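Local coordinates for protein haloalkane dehalogenase (PDB 4MJ3) that hydrolyses carbon-halogen bonds in haloalkanes, giving the corresponding alcohol and a halide ion, and is built on an alpha/beta hydrolase fold, at residues 176-179 against 180-183; 58-61 against 62-65; 95-98 against 99-102; 248-251 against 252-255; 164-167 against 168-172. One frame throughout, in Å; residues are numbered along the deposited sequence.

Contact 1 of 5, residues 176-179 against 180-183; sequences AGQI and VNGG
Asn181 ND2 donates to Gln178 OE1 over 3.3 Å, three residues back along the helix, on its outer surface. The two side chains run alongside each other in the same direction, but their amide planes stand 78° apart, and the bond is fairly long. The glutamine chain folds at chi2 (-69°), bringing OE1 alongside the next turn of the helix. The other end of Asn181 is engaged as well: OD1 accepts from Leu188 N, so both polar atoms of this amide have partners.

The backbone bonds come next. Asn181 N meets Gly177 O at 2.9 Å and is almost straight, whereas Gly182 N to Gln178 O, at 2.8 Å, is more bent. The last, Gly183 N to Ile179 O, is weak at 3.2 Å, and Gly183 is the first residue to leave helical geometry.

Apolar contacts face the protein: Ile179 packs on Trp164 and Phe167, and Val180 on Leu188 and Tyr196. These features describe the C-terminal end of the short amphipathic helix 176-182, in the helical cap that haloalkane dehalogenases carry over the alpha/beta hydrolase core.

Contact 2 of 5, residues 58-61 against 62-65; sequences WSYL and YRWM
Tyr60 and Arg63 are laid flat against each other. The aromatic and guanidinium planes differ by only 9°, and the arginine passes over one face of the ring. Its CD sits 3.5 Å from the centroid of the Tyr60 ring, close to the ring normal, a CH-pi contact, while further out Arg63 CZ lies 3.4 Å from Tyr60 CE2. The opposite face of the guanidinium is covered toward its rim by Trp64 NE1, which places the group between two aromatic residues. Arg63 CG projects between the backbone N and carbonyl carbon (chi1 74°), and the chain then runs extended to NE, carrying the head back over the preceding turn.

That path also lets Arg63 NH1 donate to Tyr60 O at 3.1 Å, with the oxygen close to the guanidinium plane. Arg63 N reaches the same Tyr60 O, also over 3.1 Å, from the opposite face of the carbonyl plane. Tyr60 O is therefore gripped twice by one residue. With Tyr62 N to Ser59 O at 2.9 Å, the i to i+3 spacing defines a 3-10 turn. It lies between strand 48-52 and helix 66-71, a region that follows the oxyanion-hole loop in this enzyme family.

A salt bridge from NH1 to Glu284 gives Arg63 a second anchor, on helix 282-300; the nearby carboxylate probably favours its positive charge. The Tyr60 hydroxyl bonds to Pro15 O, and its ring meets that of Phe17. Beyond the arginine, one water spans the turn, donating to Leu61 O at 2.8 Å and accepting from Trp64 N at 2.9 Å.

Contact 3 of 5, residues 95-98 against 99-102; sequences DYTY and QAHV
Thr97 OG1 accepts from Ala100 N at 2.9 Å, with an N-H...O angle of 155°, and this is the capping bond at the start of helix 98-112. The hydroxyl is placed there by a chi1 of 67°, which sets OG1 between the threonine's own N and carbonyl carbon and over the first turn; Ala100 CB packs against it at 3.3 Å. Regular helical bonding begins at once behind the cap, with His101 N to Thr97 O at 3.1 Å and Val102 N to Tyr98 O at 3.0 Å.

The aromatic side chains flank this start. Tyr96, in the incoming loop, presents the edge of its ring to His101, with CD2 3.6 Å from His101 NE2. The planes are inclined at 30° and the centroids lie 5.7 Å apart, so the rings are slid past each other with little overlap. His101 instead stacks on Phe212 and meets Trp104 edge-to-face. Tyr98 receives Val102 CG2 at its own ring edge, CD1 being 3.9 Å away, while its hydroxyl bonds to Leu127 O and its ring meets Trp124 edge-to-face.

Chemically, Thr97 is an N-cap: its side-chain oxygen takes up an amide N-H that has no preceding helical turn to supply a carbonyl, and its partly negative oxygen would also be expected to interact favourably with the positive end of the helix dipole.

Contact 4 of 5, residues 248-251 against 252-255; sequences DSDP and ITGA
Asp250 and Thr253 are brought together by two torsions. In Asp250 the carboxylate swings opposite the backbone N (chi1 179°) and so reaches forward along the chain, while in Thr253 OG1 takes the crowded position between N and C (chi1 66°) and faces back. Thr253 OG1 then donates to Asp250 OD2 over only 2.5 Å, a short bond that arrives from above the carboxylate plane, 55° out of it. The other oxygen, Asp250 OD1, accepts weakly from Ile252 N at 3.1 Å, which closes an Asx turn round Pro251.

The main chain of Asp250 is used too. Gly254 N donates to Asp250 O at 3.0 Å, and Thr253 N adds a weak bond to the same oxygen at 3.3 Å. A water continues the turn, donating to Pro251 O at 2.6 Å and accepting from Ala255 N at 3.0 Å. Asp250 thus bonds to each of the three residues after Pro251, through its carboxylate and its carbonyl, two of these bonds being weak.

Asp250 OD2 is also hydrogen-bonded to His280 ND1, a pairing consistent with the acid and histidine of the catalytic triad of an alpha/beta hydrolase; Thr253 would then be a second-shell group fixing the carboxylate's rotation. The turn occupies the loop between strand 242-244, the outermost parallel strand of the central sheet, and helix 256-263, with Pro251 and Ile252 leaning on Ala160 of helix 159-170.

Contact 5 of 5, residues 164-167 against 168-172; sequences WQKF and SQEVP
From Trp164 to Val171 the backbone keeps i to i+4 helical bonding, as in Ser168 N to Trp164 O at 2.9 Å, and the last such bond, Val171 N to Phe167 O, comes where the chain leaves helical geometry. One turn apart, side chains pair along three lines. Trp164 offers a face of its six-membered ring to Ser168 CB, 3.8 Å from the centroid and near the normal, a CH-pi contact. The serine turns its hydroxyl the other way: with chi1 at 75°, OG lies over the preceding turn and donates to Gln165 O at 2.6 Å. Gln165 O also accepts from Gln169 N, so it serves two donors, and Ser168 OG in turn accepts from Gln169 NE2 at 2.9 Å in a nearly straight bond.

Helix 159-170 belongs to the cap of the haloalkane dehalogenase fold. Its C-terminal end is tied to Arg210 of helix 207-211, which is hydrogen-bonded to Ser168 O and Val171 O, while Gln169 OE1 bonds to Arg93 in the loop before helix 98-112, so one tie stays in the cap and the other reaches the core.

On the exposed side, Lys166 runs extended until it bends at its last torsion (chi4 -82°), bringing NZ to Glu170 OE1 at 2.8 Å. This is an i to i+4 salt bridge, met on the syn side of the carboxylate and somewhat out of its plane. The third line joins Phe167 and Val171. Here the isopropyl group sits over a ring face, with Val171 CB 4.0 Å from the Phe167 centroid and CG2 3.7 Å from Phe167 CZ.

Overall arrangement
All five contacts are local and follow one another in series; none nests in or crosses another, and each shapes a turn or helix end instead of closing a long loop. Contact 2 comes first, in the turn between strand 48-52 and helix 66-71. Contact 3 starts helix 98-112, on the opposite side of the chain's centre from contact 2, with centres about 23 Å apart. Contacts 5 and 1 lie on the consecutive cap helices 159-170 and 176-182, which touch where Trp164 and Phe167 pack on Ile179. Contact 4, after strand 242-244, returns to the core and meets contact 5 through Ile252 and Trp164, linking the loop of the presumed catalytic acid to the cap.

Contact 1 of 5, residues 176-179 against 180-183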
loop_
_atom_site.group_PDB
_atom_site.type_symbol
_atom_site.label_atom_id
_atom_site.label_comp_id
_atom_site.label_asym_id
_atom_site.label_seq_id
_atom_site.Cartn_x
_atom_site.Cartn_y
_atom_site.Cartn_z
ATOM N N ALA A 176 8.009 13.637 -4.165
ATOM C CA ALA A 176 7.047 12.653 -3.640
ATOM C C ALA A 176 5.884 13.338 -2.914
ATOM O O ALA A 176 4.725 12.979 -3.098
ATOM C CB ALA A 176 7.747 11.649 -2.727
ATOM N N GLY A 177 6.187 14.323 -2.091
ATOM C CA GLY A 177 5.165 15.030 -1.336
ATOM C C GLY A 177 4.172 15.769 -2.220
ATOM O O GLY A 177 2.959 15.680 -2.026
ATOM N N GLN A 178 4.674 16.464 -3.231
ATOM C CA GLN A 178 3.770 17.129 -4.159
ATOM C C GLN A 178 2.963 16.143 -5.003
ATOM O O GLN A 178 1.849 16.469 -5.445
ATOM C CB GLN A 178 4.494 18.152 -5.030
ATOM C CG GLN A 178 4.808 19.454 -4.308
ATOM C CD GLN A 178 3.574 20.292 -3.969
ATOM O OE1 GLN A 178 2.460 20.020 -4.435
ATOM N NE2 GLN A 178 3.769 21.328 -3.145
ATOM N N ILE A 179 3.502 14.938 -5.240
ATOM C CA ILE A 179 2.726 13.900 -5.930
ATOM C C ILE A 179 1.558 13.480 -5.067
ATOM O O ILE A 179 0.436 13.314 -5.561
ATOM C CB ILE A 179 3.615 12.699 -6.339
ATOM C CG1 ILE A 179 4.520 13.097 -7.493
ATOM C CG2 ILE A 179 2.779 11.460 -6.694
ATOM C CD1 ILE A 179 5.716 12.173 -7.683
ATOM N N VAL A 180 1.792 13.282 -3.768
ATOM C CA VAL A 180 0.701 12.912 -2.870
ATOM C C VAL A 180 -0.327 14.034 -2.807
ATOM O O VAL A 180 -1.530 13.789 -2.896
ATOM C CB VAL A 180 1.204 12.549 -1.448
ATOM C CG1 VAL A 180 0.041 12.200 -0.528
ATOM C CG2 VAL A 180 2.159 11.358 -1.510
ATOM N N ASN A 181 0.133 15.277 -2.692
ATOM C CA ASN A 181 -0.773 16.425 -2.782
ATOM C C ASN A 181 -1.580 16.443 -4.079
ATOM O O ASN A 181 -2.786 16.739 -4.084
ATOM C CB ASN A 181 -0.005 17.734 -2.637
ATOM C CG ASN A 181 -0.916 18.939 -2.543
ATOM O OD1 ASN A 181 -1.872 18.956 -1.768
ATOM N ND2 ASN A 181 -0.644 19.942 -3.353
ATOM N N GLY A 182 -0.918 16.081 -5.171
ATOM C CA GLY A 182 -1.545 16.003 -6.479
ATOM C C GLY A 182 -2.723 15.062 -6.515
ATOM O O GLY A 182 -3.696 15.323 -7.223
ATOM N N GLY A 183 -2.650 13.981 -5.726
ATOM C CA GLY A 183 -3.682 12.971 -5.690
ATOM C C GLY A 183 -4.613 13.055 -4.503
ATOM O O GLY A 183 -5.291 12.062 -4.174
#

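Contact 2 of 5, residues 58-61 against 62-65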
loop_
_atom_site.group_PDB
_atom_site.type_symbol
_atom_site.label_atom_id
_atom_site.label_comp_id
_atom_site.label_asym_id
_atom_site.label_seq_id
_atom_site.Cartn_x
_atom_site.Cartn_y
_atom_site.Cartn_z
ATOM N N TRP A 58 4.456 6.352 2.199
ATOM C CA TRP A 58 4.935 5.400 3.192
ATOM C C TRP A 58 3.922 5.347 4.319
ATOM O O TRP A 58 2.818 5.895 4.165
ATOM C CB TRP A 58 6.353 5.728 3.672
ATOM C CG TRP A 58 6.619 7.051 4.340
ATOM C CD1 TRP A 58 6.650 8.285 3.749
ATOM C CD2 TRP A 58 7.008 7.262 5.716
ATOM N NE1 TRP A 58 7.000 9.249 4.693
ATOM C CE2 TRP A 58 7.214 8.639 5.891
ATOM C CE3 TRP A 58 7.214 6.406 6.813
ATOM C CZ2 TRP A 58 7.624 9.182 7.112
ATOM C CZ3 TRP A 58 7.589 6.949 8.031
ATOM C CH2 TRP A 58 7.816 8.310 8.162
ATOM N N SER A 59 4.261 4.683 5.427
ATOM C CA SER A 59 3.292 4.459 6.517
ATOM C C SER A 59 2.753 5.739 7.164
ATOM O O SER A 59 1.686 5.729 7.775
ATOM C CB SER A 59 3.887 3.534 7.567
ATOM O OG SER A 59 4.053 2.231 7.004
ATOM N N TYR A 60 3.447 6.855 6.948
ATOM C CA TYR A 60 2.964 8.182 7.306
ATOM C C TYR A 60 1.553 8.452 6.788
ATOM O O TYR A 60 0.765 9.136 7.451
ATOM C CB TYR A 60 3.918 9.265 6.818
ATOM C CG TYR A 60 3.683 10.612 7.420
ATOM C CD1 TYR A 60 4.097 10.869 8.714
ATOM C CD2 TYR A 60 3.043 11.635 6.714
ATOM C CE1 TYR A 60 3.912 12.110 9.294
ATOM C CE2 TYR A 60 2.854 12.879 7.287
ATOM C CZ TYR A 60 3.272 13.108 8.583
ATOM O OH TYR A 60 3.097 14.330 9.190
ATOM N N LEU A 61 1.245 7.911 5.611
ATOM C CA LEU A 61 -0.090 8.014 5.002
ATOM C C LEU A 61 -1.231 7.505 5.884
ATOM O O LEU A 61 -2.362 7.966 5.756
ATOM C CB LEU A 61 -0.081 7.253 3.665
ATOM C CG LEU A 61 -1.358 7.214 2.826
ATOM C CD1 LEU A 61 -1.813 8.625 2.477
ATOM C CD2 LEU A 61 -1.086 6.393 1.572
ATOM N N TYR A 62 -0.926 6.554 6.781
ATOM C CA TYR A 62 -1.921 5.924 7.638
ATOM C C TYR A 62 -2.046 6.604 9.010
ATOM O O TYR A 62 -2.789 6.117 9.875
ATOM C CB TYR A 62 -1.626 4.433 7.783
ATOM C CG TYR A 62 -2.043 3.691 6.556
ATOM C CD1 TYR A 62 -3.376 3.526 6.255
ATOM C CD2 TYR A 62 -1.095 3.205 5.653
ATOM C CE1 TYR A 62 -3.778 2.870 5.110
ATOM C CE2 TYR A 62 -1.487 2.527 4.517
ATOM C CZ TYR A 62 -2.835 2.388 4.232
ATOM O OH TYR A 62 -3.276 1.719 3.090
ATOM N N ARG A 63 -1.382 7.744 9.195
ATOM C CA ARG A 63 -1.340 8.363 10.524
ATOM C C ARG A 63 -2.693 8.785 11.090
ATOM O O ARG A 63 -2.863 8.796 12.311
ATOM C CB ARG A 63 -0.375 9.555 10.556
ATOM C CG ARG A 63 -0.881 10.812 9.855
ATOM C CD ARG A 63 0.280 11.737 9.516
ATOM N NE ARG A 63 -0.162 12.928 8.798
ATOM C CZ ARG A 63 -0.489 12.969 7.515
ATOM N NH1 ARG A 63 -0.457 11.861 6.764
ATOM N NH2 ARG A 63 -0.876 14.113 6.973
ATOM N N TRP A 64 -3.641 9.158 10.242
ATOM C CA TRP A 64 -4.973 9.514 10.735
ATOM C C TRP A 64 -5.845 8.291 11.062
ATOM O O TRP A 64 -6.786 8.390 11.850
ATOM C CB TRP A 64 -5.717 10.415 9.740
ATOM C CG TRP A 64 -4.964 11.598 9.268
ATOM C CD1 TRP A 64 -4.615 11.878 7.983
ATOM C CD2 TRP A 64 -4.470 12.680 10.061
ATOM N NE1 TRP A 64 -3.925 13.068 7.921
ATOM C CE2 TRP A 64 -3.837 13.586 9.183
ATOM C CE3 TRP A 64 -4.510 12.978 11.426
ATOM C CZ2 TRP A 64 -3.227 14.768 9.629
ATOM C CZ3 TRP A 64 -3.897 14.166 11.872
ATOM C CH2 TRP A 64 -3.269 15.034 10.971
HETATM N N MSE A 65 -5.534 7.147 10.462
HETATM C CA MSE A 65 -6.311 5.914 10.631
HETATM C C MSE A 65 -5.889 5.137 11.851
HETATM O O MSE A 65 -6.727 4.549 12.534
HETATM C CB MSE A 65 -6.138 5.042 9.385
HETATM C CG MSE A 65 -6.836 5.748 8.250
HETATM SE SE MSE A 65 -6.830 4.615 6.631
HETATM C CE MSE A 65 -7.796 3.038 7.220
HETATM O O HOH W 1 -4.401 8.483 7.531
#

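Contact 3 of 5, residues 95-98 against 99-102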
loop_
_atom_site.group_PDB
_atom_site.type_symbol
_atom_site.label_atom_id
_atom_site.label_comp_id
_atom_site.label_asym_id
_atom_site.label_seq_id
_atom_site.Cartn_x
_atom_site.Cartn_y
_atom_site.Cartn_z
ATOM N N ASP A 95 16.605 -3.507 -9.485
ATOM C CA ASP A 95 16.448 -4.259 -8.239
ATOM C C ASP A 95 14.952 -4.380 -7.877
ATOM O O ASP A 95 14.589 -5.199 -7.033
ATOM C CB ASP A 95 17.156 -3.573 -7.042
ATOM C CG ASP A 95 18.709 -3.492 -7.173
ATOM O OD1 ASP A 95 19.313 -4.439 -7.701
ATOM O OD2 ASP A 95 19.292 -2.467 -6.708
ATOM N N TYR A 96 14.110 -3.523 -8.448
ATOM C CA TYR A 96 12.703 -3.495 -8.080
ATOM C C TYR A 96 11.888 -4.180 -9.165
ATOM O O TYR A 96 11.906 -3.772 -10.351
ATOM C CB TYR A 96 12.203 -2.069 -7.892
ATOM C CG TYR A 96 12.916 -1.292 -6.817
ATOM C CD1 TYR A 96 14.080 -0.590 -7.110
ATOM C CD2 TYR A 96 12.447 -1.268 -5.522
ATOM C CE1 TYR A 96 14.747 0.141 -6.132
ATOM C CE2 TYR A 96 13.093 -0.525 -4.531
ATOM C CZ TYR A 96 14.241 0.166 -4.846
ATOM O OH TYR A 96 14.895 0.917 -3.918
ATOM N N THR A 97 11.172 -5.222 -8.761
ATOM C CA THR A 97 10.232 -5.932 -9.636
ATOM C C THR A 97 9.002 -6.255 -8.814
ATOM O O THR A 97 9.012 -6.172 -7.578
ATOM C CB THR A 97 10.790 -7.266 -10.171
ATOM O OG1 THR A 97 10.940 -8.196 -9.094
ATOM C CG2 THR A 97 12.129 -7.091 -10.900
ATOM N N TYR A 98 7.914 -6.585 -9.502
ATOM C CA TYR A 98 6.663 -6.929 -8.818
ATOM C C TYR A 98 6.922 -8.137 -7.909
ATOM O O TYR A 98 6.596 -8.120 -6.704
ATOM C CB TYR A 98 5.596 -7.214 -9.860
ATOM C CG TYR A 98 4.139 -7.059 -9.465
ATOM C CD1 TYR A 98 3.650 -7.491 -8.232
ATOM C CD2 TYR A 98 3.246 -6.466 -10.350
ATOM C CE1 TYR A 98 2.301 -7.372 -7.923
ATOM C CE2 TYR A 98 1.908 -6.352 -10.041
ATOM C CZ TYR A 98 1.443 -6.803 -8.833
ATOM O OH TYR A 98 0.075 -6.687 -8.556
ATOM N N GLN A 99 7.616 -9.140 -8.460
ATOM C CA GLN A 99 7.973 -10.349 -7.703
ATOM C C GLN A 99 8.790 -10.027 -6.456
ATOM O O GLN A 99 8.507 -10.557 -5.380
ATOM C CB GLN A 99 8.778 -11.327 -8.562
ATOM C CG GLN A 99 9.076 -12.658 -7.886
ATOM C CD GLN A 99 7.825 -13.461 -7.631
ATOM O OE1 GLN A 99 7.128 -13.852 -8.573
ATOM N NE2 GLN A 99 7.495 -13.670 -6.359
ATOM N N ALA A 100 9.772 -9.132 -6.589
ATOM C CA ALA A 100 10.634 -8.805 -5.476
ATOM C C ALA A 100 9.838 -8.149 -4.349
ATOM O O ALA A 100 10.064 -8.465 -3.160
ATOM C CB ALA A 100 11.781 -7.905 -5.924
ATOM N N HIS A 101 8.932 -7.234 -4.703
ATOM C CA HIS A 101 8.121 -6.546 -3.691
ATOM C C HIS A 101 7.206 -7.517 -2.955
ATOM O O HIS A 101 7.035 -7.423 -1.731
ATOM C CB HIS A 101 7.289 -5.422 -4.317
ATOM C CG HIS A 101 8.042 -4.141 -4.491
ATOM N ND1 HIS A 101 8.505 -3.402 -3.427
ATOM C CD2 HIS A 101 8.402 -3.466 -5.602
ATOM C CE1 HIS A 101 9.091 -2.309 -3.875
ATOM N NE2 HIS A 101 9.048 -2.328 -5.193
ATOM N N VAL A 102 6.622 -8.433 -3.707
ATOM C CA VAL A 102 5.782 -9.482 -3.146
ATOM C C VAL A 102 6.595 -10.321 -2.165
ATOM O O VAL A 102 6.137 -10.577 -1.041
ATOM C CB VAL A 102 5.158 -10.329 -4.270
ATOM C CG1 VAL A 102 4.603 -11.653 -3.754
ATOM C CG2 VAL A 102 4.073 -9.521 -4.970
#

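Contact 4 of 5, residues 248-251 against 252-255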
loop_
_atom_site.group_PDB
_atom_site.type_symbol
_atom_site.label_atom_id
_atom_site.label_comp_id
_atom_site.label_asym_id
_atom_site.label_seq_id
_atom_site.Cartn_x
_atom_site.Cartn_y
_atom_site.Cartn_z
ATOM N N ASP A 248 -14.568 8.597 -4.162
ATOM C CA ASP A 248 -15.357 9.051 -5.305
ATOM C C ASP A 248 -14.622 9.939 -6.303
ATOM O O ASP A 248 -15.200 10.311 -7.322
ATOM C CB ASP A 248 -16.642 9.752 -4.816
ATOM C CG ASP A 248 -16.382 10.975 -3.975
ATOM O OD1 ASP A 248 -15.217 11.347 -3.725
ATOM O OD2 ASP A 248 -17.379 11.584 -3.504
ATOM N N SER A 249 -13.371 10.294 -6.009
ATOM C CA SER A 249 -12.675 11.290 -6.814
ATOM C C SER A 249 -11.292 10.829 -7.230
ATOM O O SER A 249 -10.343 11.608 -7.200
ATOM C CB SER A 249 -12.602 12.629 -6.058
ATOM O OG SER A 249 -13.897 13.037 -5.600
ATOM N N ASP A 250 -11.185 9.559 -7.636
ATOM C CA ASP A 250 -9.912 8.999 -8.080
ATOM C C ASP A 250 -10.046 8.351 -9.439
ATOM O O ASP A 250 -10.347 7.157 -9.533
ATOM C CB ASP A 250 -9.386 7.962 -7.094
ATOM C CG ASP A 250 -8.068 7.351 -7.543
ATOM O OD1 ASP A 250 -7.406 7.933 -8.431
ATOM O OD2 ASP A 250 -7.701 6.292 -7.003
ATOM N N PRO A 251 -9.799 9.130 -10.495
ATOM C CA PRO A 251 -9.870 8.621 -11.871
ATOM C C PRO A 251 -8.927 7.470 -12.175
ATOM O O PRO A 251 -9.216 6.680 -13.085
ATOM C CB PRO A 251 -9.480 9.833 -12.729
ATOM C CG PRO A 251 -9.652 11.013 -11.872
ATOM C CD PRO A 251 -9.487 10.567 -10.445
ATOM N N ILE A 252 -7.803 7.385 -11.461
ATOM C CA ILE A 252 -6.838 6.314 -11.705
ATOM C C ILE A 252 -7.398 4.917 -11.423
ATOM O O ILE A 252 -7.166 4.002 -12.198
ATOM C CB ILE A 252 -5.519 6.528 -10.944
ATOM C CG1 ILE A 252 -4.835 7.791 -11.482
ATOM C CG2 ILE A 252 -4.584 5.329 -11.131
ATOM C CD1 ILE A 252 -3.630 8.236 -10.687
ATOM N N THR A 253 -8.158 4.762 -10.339
ATOM C CA THR A 253 -8.619 3.445 -9.903
ATOM C C THR A 253 -10.135 3.245 -9.962
ATOM O O THR A 253 -10.614 2.163 -9.655
ATOM C CB THR A 253 -8.168 3.166 -8.456
ATOM O OG1 THR A 253 -8.828 4.082 -7.563
ATOM C CG2 THR A 253 -6.667 3.325 -8.314
ATOM N N GLY A 254 -10.899 4.300 -10.249
ATOM C CA GLY A 254 -12.345 4.216 -10.165
ATOM C C GLY A 254 -12.965 3.088 -10.978
ATOM O O GLY A 254 -13.889 2.423 -10.509
ATOM N N ALA A 255 -12.441 2.850 -12.178
ATOM C CA ALA A 255 -13.009 1.825 -13.055
ATOM C C ALA A 255 -12.806 0.414 -12.514
ATOM O O ALA A 255 -13.515 -0.524 -12.890
ATOM C CB ALA A 255 -12.403 1.941 -14.452
HETATM O O HOH W 2 -10.231 4.296 -13.590
#

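Contact 5 of 5, residues 164-167 against 168-172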
loop_
_atom_site.group_PDB
_atom_site.type_symbol
_atom_site.label_atom_id
_atom_site.label_comp_id
_atom_site.label_asym_id
_atom_site.label_seq_id
_atom_site.Cartn_x
_atom_site.Cartn_y
_atom_site.Cartn_z
ATOM N N TRP A 164 -0.229 9.627 -15.333
ATOM C CA TRP A 164 0.622 9.513 -14.133
ATOM C C TRP A 164 1.932 8.807 -14.494
ATOM O O TRP A 164 3.029 9.282 -14.161
ATOM C CB TRP A 164 -0.102 8.805 -12.971
ATOM C CG TRP A 164 0.854 8.097 -12.056
ATOM C CD1 TRP A 164 1.005 6.744 -11.935
ATOM C CD2 TRP A 164 1.883 8.683 -11.263
ATOM N NE1 TRP A 164 1.999 6.457 -11.045
ATOM C CE2 TRP A 164 2.576 7.630 -10.639
ATOM C CE3 TRP A 164 2.269 10.010 -10.974
ATOM C CZ2 TRP A 164 3.651 7.853 -9.784
ATOM C CZ3 TRP A 164 3.332 10.220 -10.127
ATOM C CH2 TRP A 164 4.002 9.155 -9.534
ATOM N N GLN A 165 1.835 7.687 -15.205
ATOM C CA GLN A 165 3.031 6.934 -15.555
ATOM C C GLN A 165 4.035 7.808 -16.311
ATOM O O GLN A 165 5.232 7.861 -15.968
ATOM C CB GLN A 165 2.664 5.691 -16.385
ATOM C CG GLN A 165 3.836 4.745 -16.567
ATOM C CD GLN A 165 3.524 3.636 -17.543
ATOM O OE1 GLN A 165 3.177 3.898 -18.699
ATOM N NE2 GLN A 165 3.652 2.396 -17.097
ATOM N N LYS A 166 3.567 8.498 -17.341
ATOM C CA LYS A 166 4.411 9.396 -18.133
ATOM C C LYS A 166 5.060 10.487 -17.272
ATOM O O LYS A 166 6.277 10.709 -17.339
ATOM C CB LYS A 166 3.591 9.997 -19.283
ATOM C CG LYS A 166 4.384 10.850 -20.259
ATOM C CD LYS A 166 3.457 11.352 -21.353
ATOM C CE LYS A 166 4.175 12.138 -22.417
ATOM N NZ LYS A 166 4.353 13.534 -21.955
ATOM N N PHE A 167 4.267 11.150 -16.432
ATOM C CA PHE A 167 4.808 12.174 -15.521
ATOM C C PHE A 167 5.913 11.598 -14.642
ATOM O O PHE A 167 6.983 12.226 -14.454
ATOM C CB PHE A 167 3.706 12.773 -14.663
ATOM C CG PHE A 167 4.223 13.667 -13.577
ATOM C CD1 PHE A 167 4.549 14.990 -13.845
ATOM C CD2 PHE A 167 4.464 13.164 -12.317
ATOM C CE1 PHE A 167 5.064 15.803 -12.854
ATOM C CE2 PHE A 167 4.973 13.981 -11.316
ATOM C CZ PHE A 167 5.295 15.293 -11.602
ATOM N N SER A 168 5.676 10.392 -14.118
ATOM C CA SER A 168 6.609 9.806 -13.150
ATOM C C SER A 168 7.990 9.584 -13.753
ATOM O O SER A 168 8.996 9.625 -13.042
ATOM C CB SER A 168 6.069 8.504 -12.582
ATOM O OG SER A 168 6.182 7.462 -13.544
ATOM N N GLN A 169 8.034 9.343 -15.070
ATOM C CA GLN A 169 9.272 9.128 -15.784
ATOM C C GLN A 169 9.877 10.432 -16.300
ATOM O O GLN A 169 11.102 10.590 -16.317
ATOM C CB GLN A 169 9.029 8.168 -16.958
ATOM C CG GLN A 169 8.434 6.836 -16.543
ATOM C CD GLN A 169 9.241 6.145 -15.465
ATOM O OE1 GLN A 169 10.344 5.656 -15.713
ATOM N NE2 GLN A 169 8.706 6.114 -14.254
ATOM N N GLU A 170 9.037 11.356 -16.741
ATOM C CA GLU A 170 9.514 12.576 -17.397
ATOM C C GLU A 170 9.927 13.692 -16.441
ATOM O O GLU A 170 10.751 14.548 -16.804
ATOM C CB GLU A 170 8.450 13.113 -18.357
ATOM C CG GLU A 170 8.266 12.247 -19.587
ATOM C CD GLU A 170 7.312 12.859 -20.589
ATOM O OE1 GLU A 170 6.524 13.773 -20.215
ATOM O OE2 GLU A 170 7.351 12.423 -21.757
ATOM N N VAL A 171 9.336 13.749 -15.258
ATOM C CA VAL A 171 9.567 14.895 -14.408
ATOM C C VAL A 171 11.065 14.932 -14.029
ATOM O O VAL A 171 11.625 13.906 -13.616
ATOM C CB VAL A 171 8.654 14.897 -13.167
ATOM C CG1 VAL A 171 8.984 13.753 -12.211
ATOM C CG2 VAL A 171 8.731 16.260 -12.463
ATOM N N PRO A 172 11.715 16.094 -14.170
ATOM C CA PRO A 172 13.165 16.125 -13.908
ATOM C C PRO A 172 13.516 15.779 -12.480
ATOM O O PRO A 172 14.423 14.998 -12.254
ATOM C CB PRO A 172 13.552 17.571 -14.224
ATOM C CG PRO A 172 12.560 17.997 -15.265
ATOM C CD PRO A 172 11.270 17.316 -14.879
#